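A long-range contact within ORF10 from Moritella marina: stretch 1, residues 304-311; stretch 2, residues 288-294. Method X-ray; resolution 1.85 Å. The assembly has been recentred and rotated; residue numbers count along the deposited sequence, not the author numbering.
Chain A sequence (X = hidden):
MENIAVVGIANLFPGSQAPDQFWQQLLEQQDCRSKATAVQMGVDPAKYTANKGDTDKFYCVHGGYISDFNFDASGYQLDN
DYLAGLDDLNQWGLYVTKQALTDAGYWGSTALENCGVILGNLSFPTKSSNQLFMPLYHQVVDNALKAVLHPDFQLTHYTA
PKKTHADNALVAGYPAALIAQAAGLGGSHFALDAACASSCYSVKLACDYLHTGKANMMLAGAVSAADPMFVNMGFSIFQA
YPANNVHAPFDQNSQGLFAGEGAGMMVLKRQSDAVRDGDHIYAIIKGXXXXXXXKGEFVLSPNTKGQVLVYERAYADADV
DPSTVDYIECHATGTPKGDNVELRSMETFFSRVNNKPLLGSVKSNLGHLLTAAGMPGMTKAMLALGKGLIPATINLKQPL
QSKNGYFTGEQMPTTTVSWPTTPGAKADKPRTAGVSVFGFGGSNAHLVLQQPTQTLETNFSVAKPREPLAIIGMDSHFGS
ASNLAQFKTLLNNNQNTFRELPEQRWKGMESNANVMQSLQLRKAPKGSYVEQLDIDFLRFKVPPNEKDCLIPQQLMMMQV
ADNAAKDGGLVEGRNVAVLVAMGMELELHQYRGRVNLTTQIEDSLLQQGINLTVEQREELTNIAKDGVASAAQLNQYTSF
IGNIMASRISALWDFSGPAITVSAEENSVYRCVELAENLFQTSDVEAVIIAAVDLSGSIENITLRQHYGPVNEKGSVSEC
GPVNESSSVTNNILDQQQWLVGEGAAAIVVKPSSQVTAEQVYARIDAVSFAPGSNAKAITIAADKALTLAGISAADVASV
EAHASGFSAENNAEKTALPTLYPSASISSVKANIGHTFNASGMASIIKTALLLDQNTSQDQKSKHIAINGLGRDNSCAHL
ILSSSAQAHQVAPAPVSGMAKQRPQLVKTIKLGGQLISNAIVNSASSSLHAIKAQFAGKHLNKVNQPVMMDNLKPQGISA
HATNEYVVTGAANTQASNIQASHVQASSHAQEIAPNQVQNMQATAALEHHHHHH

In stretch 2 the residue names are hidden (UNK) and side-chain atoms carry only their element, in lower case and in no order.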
# COMPACT_ATOMS: atom_id res chain seq x y z
N THR A 304 -18.20 -0.56 16.81
CA THR A 304 -18.76 -1.89 17.04
C THR A 304 -19.75 -2.29 15.94
O THR A 304 -19.88 -3.48 15.64
CB THR A 304 -19.42 -1.96 18.42
OG1 THR A 304 -19.85 -3.31 18.68
CG2 THR A 304 -20.61 -1.01 18.51
N LYS A 305 -20.40 -1.32 15.28
CA LYS A 305 -21.39 -1.69 14.26
C LYS A 305 -20.74 -2.42 13.09
O LYS A 305 -21.30 -3.39 12.57
CB LYS A 305 -22.17 -0.46 13.77
CG LYS A 305 -21.38 0.51 12.89
CD LYS A 305 -22.08 1.87 12.70
CE LYS A 305 -22.88 1.92 11.43
NZ LYS A 305 -22.08 2.54 10.32
N GLY A 306 -19.56 -1.96 12.65
CA GLY A 306 -18.89 -2.65 11.56
C GLY A 306 -18.37 -4.01 11.95
O GLY A 306 -18.30 -4.92 11.11
N GLN A 307 -17.98 -4.18 13.22
CA GLN A 307 -17.48 -5.48 13.67
C GLN A 307 -18.58 -6.51 13.74
O GLN A 307 -18.40 -7.65 13.31
CB GLN A 307 -16.78 -5.33 15.02
CG GLN A 307 -15.62 -4.30 14.96
CD GLN A 307 -14.91 -4.15 16.29
OE1 GLN A 307 -15.37 -4.67 17.32
NE2 GLN A 307 -13.79 -3.42 16.29
N VAL A 308 -19.72 -6.17 14.35
CA VAL A 308 -20.85 -7.09 14.32
C VAL A 308 -21.22 -7.42 12.88
O VAL A 308 -21.46 -8.59 12.54
CB VAL A 308 -22.05 -6.50 15.10
CG1 VAL A 308 -23.31 -7.34 14.89
CG2 VAL A 308 -21.71 -6.38 16.59
N LEU A 309 -21.22 -6.42 11.99
CA LEU A 309 -21.59 -6.67 10.60
C LEU A 309 -20.66 -7.70 9.95
O LEU A 309 -21.12 -8.60 9.25
CB LEU A 309 -21.60 -5.37 9.81
CG LEU A 309 -21.89 -5.50 8.31
CD1 LEU A 309 -23.32 -6.04 8.02
CD2 LEU A 309 -21.66 -4.16 7.61
N VAL A 310 -19.34 -7.58 10.16
CA VAL A 310 -18.46 -8.54 9.50
C VAL A 310 -18.67 -9.95 10.06
O VAL A 310 -18.54 -10.94 9.32
CB VAL A 310 -16.98 -8.10 9.57
CG1 VAL A 310 -16.33 -8.47 10.90
CG2 VAL A 310 -16.20 -8.71 8.42
N TYR A 311 -19.01 -10.08 11.35
CA TYR A 311 -19.35 -11.39 11.89
C TYR A 311 -20.56 -11.97 11.18
O TYR A 311 -20.56 -13.14 10.79
CB TYR A 311 -19.66 -11.31 13.39
CG TYR A 311 -18.55 -10.87 14.29
CD1 TYR A 311 -17.23 -11.24 14.07
CD2 TYR A 311 -18.83 -10.09 15.40
CE1 TYR A 311 -16.21 -10.82 14.92
CE2 TYR A 311 -17.85 -9.68 16.25
CZ TYR A 311 -16.54 -10.04 16.02
OH TYR A 311 -15.58 -9.58 16.89
N UNK A 288 -15.74 -16.39 5.06
CA UNK A 288 -15.32 -15.18 5.74
C UNK A 288 -15.88 -13.98 5.00
O UNK A 288 -16.59 -14.11 4.00
N UNK A 289 -15.54 -12.80 5.52
CA UNK A 289 -16.12 -11.59 4.99
C UNK A 289 -15.26 -10.39 5.32
O UNK A 289 -14.45 -10.40 6.25
c UNK A 289 -17.53 -11.35 5.53
N UNK A 290 -15.48 -9.34 4.55
CA UNK A 290 -14.88 -8.04 4.78
C UNK A 290 -15.99 -7.02 5.02
O UNK A 290 -17.15 -7.22 4.62
c UNK A 290 -13.22 -8.76 2.98
c UNK A 290 -12.73 -8.38 1.57
c UNK A 290 -12.06 -9.16 3.90
c UNK A 290 -14.03 -7.62 3.58
N UNK A 291 -15.64 -5.94 5.69
CA UNK A 291 -16.58 -4.83 5.85
C UNK A 291 -15.79 -3.60 6.25
O UNK A 291 -14.66 -3.68 6.74
c UNK A 291 -17.64 -5.15 6.90
o UNK A 291 -17.16 -4.86 8.22
N UNK A 292 -16.41 -2.45 6.03
CA UNK A 292 -15.92 -1.20 6.58
C UNK A 292 -16.90 -0.67 7.62
O UNK A 292 -18.11 -0.86 7.50
o UNK A 292 -15.35 1.97 6.43
n UNK A 292 -13.55 0.72 5.92
c UNK A 292 -14.86 0.94 5.97
c UNK A 292 -15.72 -0.16 5.49
N UNK A 293 -16.35 0.01 8.64
CA UNK A 293 -17.15 0.60 9.71
C UNK A 293 -18.07 1.70 9.21
O UNK A 293 -19.04 2.04 9.88
o UNK A 293 -14.87 0.49 12.62
c UNK A 293 -16.26 1.18 10.80
c UNK A 293 -15.69 0.12 11.74
o UNK A 293 -16.06 -1.07 11.63
N UNK A 294 -17.77 2.29 8.05
CA UNK A 294 -18.59 3.42 7.61
C UNK A 294 -18.48 4.60 8.56
O UNK A 294 -17.41 4.88 9.12
O HOH W 1 -13.33 -1.90 13.48

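Stretch 2 runs as a strand from position 288 to position 292 and then turns, while stretch 1 is helical throughout; the two axes approach to 7.6 Å and run nearly antiparallel, at 158°.

Position 288 has backbone atoms and nothing beyond CA. With phi/psi of 169/-179 the chain is almost fully extended, and no atom here touches the helix. The absence of any side-chain atom makes it Gly288.

Position 289 carries a single carbon, directed toward the helix. This carbon, CB of position 289, lies 4.1 Å from CG2 of Val310, an apolar contact, and the same methyl of Val310, CG2, sits 3.3 Å from the backbone O of position 289. One carbon and no more identifies Ala289.

At position 290 the side chain points away from the helix, as expected for alternation along a strand. It has four carbons, forked at the second, and contains neither nitrogen nor oxygen. The contact with stretch 1 comes from the backbone, whose C is 3.8 Å from Val310 CG2. An unbranched CB followed by a fork into two terminal carbons is leucine, Leu290, with chi1 in m and chi2 in t.

Position 291 turns toward the helix again and has one carbon followed by one oxygen. The carbon lies 4.2 Å from CD2 of Leu309, and the oxygen is 3.1 Å from O of Gly306 and 3.5 Å from CB of Val310. A hydroxyl on CB with no further branch defines Ser291, chi1 in p. Its OG donates a hydrogen bond to Gly306 O, a carbonyl that also accepts the helical bond from Val310 N at 3.0 Å.

Position 292 points away and makes no side-chain contact with the helix. Two carbons are present, the second bearing one oxygen and one nitrogen, so the group is a short amide: Asn292. Its OD1 accepts a hydrogen bond of 2.9 Å from the backbone N of position 294, bracing the turn that follows the strand.

Position 293 has two carbons, the second carrying two oxygens. Although CA-to-CB points sideways, the end of the group comes nearer the helix, one oxygen lying 3.2 Å from CA of Gly306. This short carboxylate is Asp293. Its OD2 accepts a hydrogen bond of 3.0 Å from a water that in turn accepts one of 3.2 Å from Gln307 NE2, while its backbone O accepts one of 3.1 Å from Lys305 NZ.

Position 294 has no side-chain atoms, and its phi of 64° by itself favours glycine; it is Gly294.

The contact, burying 358 Å² in all, combines close backbone packing with a few directed bonds. Gly306 lets the helix approach Asp293, their CA atoms 4.1 Å apart; an ideal CB on Gly306 would stand only 1.9 Å from Asp293 OD1, a clash. Farther along the helix, Val310 packs against Ala289 and Ser291. Hydrogen bonds from Ser291 and Lys305, together with the water bridge to Gln307, join the two segments around this glycine.

Stretch 2 (288-294) GALSNDG
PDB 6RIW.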